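Local coordinates for acRAF (PDB 4LOW), which acts as a RuBisCO assembly factor of the alpha-carboxysome and, as a pterin dehydratase-like protein, may also dehydrate pterin carbinolamines, at residues 35-40 against 75-80. Residues are numbered along the deposited sequence; the frame is centred on the assembly and turned at random.
Sequences DALAAL and RAFAAR. With FMT (formic acid), chain F.
L40 meets both F77 and R80, and these two pairs carry most of the contact between 35-40 and 75-80. The segments belong to helices 27-44 and 72-84, which run roughly antiparallel, their short axes at 148° and 11.5 Å apart at closest approach. R75 comes first along 75-80 and does not touch 35-40. Its extended chain reaches a bound formic acid, most likely picked up from the crystallisation medium, and R75 NH1 makes a weak hydrogen bond of 3.4 Å to O2 of that molecule. A salt bridge to E11 takes up NH2.

F77 is the main aromatic partner. Its CG lies anti to the backbone N (chi1 -174°), which brings the far end of the ring close to L40. L40 CD2 sits over one face, displaced from the ring centre, in a CH-pi contact 4.1 Å from the centroid of the F77 ring. L40 CG packs on F77 CE2 at 3.8 Å. L37 adds a looser apolar touch, its CD1 4.4 Å from F77 CZ. A78 turns from this interface and packs on W9 and L62. R80 closes the segment and is modelled in two conformers. In the one described, its chain bends at chi3 (81°), and R80 NE lies 3.5 Å from L40 CD1, an approach oblique to the guanidinium. In that conformer the two methyls of L40 divide their work, CD2 on the ring and CD1 mainly on the arginine. Shortening L40 to an alanine is likely to take the methyl off the F77 face and open a gap between the two helices. V81 and L84 also touch L40, while L62 of the sheet touches F77.

No hydrogen bond joins the two segments. The helices are held together here by apolar and CH-pi contacts, with the charged end of R80 at the exposed margin of a buried helix-helix interface in this pterin dehydratase-like fold.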
loop_
_atom_site.group_PDB
_atom_site.type_symbol
_atom_site.label_atom_id
_atom_site.label_comp_id
_atom_site.label_asym_id
_atom_site.label_seq_id
_atom_site.Cartn_x
_atom_site.Cartn_y
_atom_site.Cartn_z
ATOM N N ASP A 35 8.522 -0.301 -4.822
ATOM C CA ASP A 35 8.883 0.519 -5.978
ATOM C C ASP A 35 8.869 -0.296 -7.280
ATOM O O ASP A 35 8.420 0.200 -8.329
ATOM C CB ASP A 35 10.247 1.146 -5.737
ATOM C CG ASP A 35 10.210 2.261 -4.716
ATOM O OD1 ASP A 35 9.299 3.115 -4.794
ATOM O OD2 ASP A 35 11.181 2.381 -3.940
ATOM N N ALA A 36 9.315 -1.567 -7.214
ATOM C CA ALA A 36 9.297 -2.417 -8.409
ATOM C C ALA A 36 7.846 -2.769 -8.824
ATOM O O ALA A 36 7.500 -2.816 -10.015
ATOM C CB ALA A 36 10.096 -3.691 -8.175
ATOM N N LEU A 37 6.960 -2.925 -7.862
ATOM C CA LEU A 37 5.565 -3.225 -8.122
ATOM C C LEU A 37 4.924 -2.039 -8.823
ATOM O O LEU A 37 4.130 -2.254 -9.779
ATOM C CB LEU A 37 4.902 -3.596 -6.772
ATOM C CG LEU A 37 3.404 -3.894 -6.738
ATOM C CD1 LEU A 37 3.024 -5.114 -7.620
ATOM C CD2 LEU A 37 2.936 -4.174 -5.329
ATOM N N ALA A 38 5.231 -0.812 -8.421
ATOM C CA ALA A 38 4.680 0.344 -9.104
ATOM C C ALA A 38 5.168 0.343 -10.557
ATOM O O ALA A 38 4.346 0.547 -11.473
ATOM C CB ALA A 38 5.139 1.597 -8.398
ATOM N N ALA A 39 6.462 0.059 -10.801
ATOM C CA ALA A 39 6.980 0.025 -12.162
ATOM C C ALA A 39 6.269 -1.035 -12.996
ATOM O O ALA A 39 5.936 -0.779 -14.164
ATOM C CB ALA A 39 8.498 -0.212 -12.147
ATOM N N LEU A 40 6.001 -2.198 -12.410
ATOM C CA LEU A 40 5.296 -3.270 -13.103
ATOM C C LEU A 40 3.879 -2.857 -13.515
ATOM O O LEU A 40 3.456 -3.148 -14.642
ATOM C CB LEU A 40 5.242 -4.499 -12.196
ATOM C CG LEU A 40 4.408 -5.656 -12.766
ATOM C CD1 LEU A 40 5.039 -6.217 -14.049
ATOM C CD2 LEU A 40 4.276 -6.722 -11.757
ATOM N N ARG A 75 -3.300 -14.014 -13.761
ATOM C CA ARG A 75 -2.291 -14.948 -13.268
ATOM C C ARG A 75 -0.900 -14.574 -13.765
ATOM O O ARG A 75 0.079 -14.791 -13.047
ATOM C CB ARG A 75 -2.643 -16.389 -13.648
ATOM C CG ARG A 75 -3.969 -16.836 -13.075
ATOM C CD ARG A 75 -4.213 -18.322 -13.284
ATOM N NE ARG A 75 -5.545 -18.688 -12.795
ATOM C CZ ARG A 75 -5.852 -18.914 -11.519
ATOM N NH1 ARG A 75 -4.921 -18.827 -10.576
ATOM N NH2 ARG A 75 -7.094 -19.229 -11.178
ATOM N N ALA A 76 -0.792 -14.037 -14.998
ATOM C CA ALA A 76 0.542 -13.638 -15.487
ATOM C C ALA A 76 1.066 -12.440 -14.698
ATOM O O ALA A 76 2.264 -12.373 -14.401
ATOM C CB ALA A 76 0.488 -13.317 -16.974
ATOM N N PHE A 77 0.156 -11.530 -14.303
ATOM C CA PHE A 77 0.565 -10.393 -13.470
ATOM C C PHE A 77 1.078 -10.888 -12.116
ATOM O O PHE A 77 2.159 -10.513 -11.665
ATOM C CB PHE A 77 -0.618 -9.416 -13.294
ATOM C CG PHE A 77 -0.225 -8.146 -12.570
ATOM C CD1 PHE A 77 -0.280 -8.073 -11.188
ATOM C CD2 PHE A 77 0.231 -7.041 -13.278
ATOM C CE1 PHE A 77 0.112 -6.904 -10.512
ATOM C CE2 PHE A 77 0.596 -5.860 -12.606
ATOM C CZ PHE A 77 0.563 -5.812 -11.233
ATOM N N ALA A 78 0.328 -11.825 -11.520
ATOM C CA ALA A 78 0.716 -12.436 -10.265
ATOM C C ALA A 78 2.108 -13.079 -10.351
ATOM O O ALA A 78 2.935 -12.906 -9.455
ATOM C CB ALA A 78 -0.330 -13.453 -9.841
ATOM N N ALA A 79 2.402 -13.794 -11.443
ATOM C CA ALA A 79 3.702 -14.420 -11.589
ATOM C C ALA A 79 4.819 -13.375 -11.754
ATOM O O ALA A 79 5.923 -13.587 -11.281
ATOM C CB ALA A 79 3.688 -15.356 -12.798
ATOM N N ARG A 80 4.558 -12.270 -12.423
ATOM C CA ARG A 80 5.610 -11.254 -12.510
ATOM C C ARG A 80 5.834 -10.617 -11.124
ATOM O O ARG A 80 6.999 -10.369 -10.755
ATOM C CB ARG A 80 5.310 -10.225 -13.588
ATOM C CG ARG A 80 5.515 -10.790 -14.999
ATOM C CD ARG A 80 4.779 -9.977 -16.022
ATOM N NE ARG A 80 5.512 -8.779 -16.400
ATOM C CZ ARG A 80 5.190 -8.023 -17.443
ATOM N NH1 ARG A 80 4.166 -8.355 -18.223
ATOM N NH2 ARG A 80 5.894 -6.941 -17.723
HETATM C C FMT F . -0.657 -17.406 -10.483
HETATM O O1 FMT F . 0.267 -17.155 -11.285
HETATM O O2 FMT F . -1.559 -18.366 -10.884
#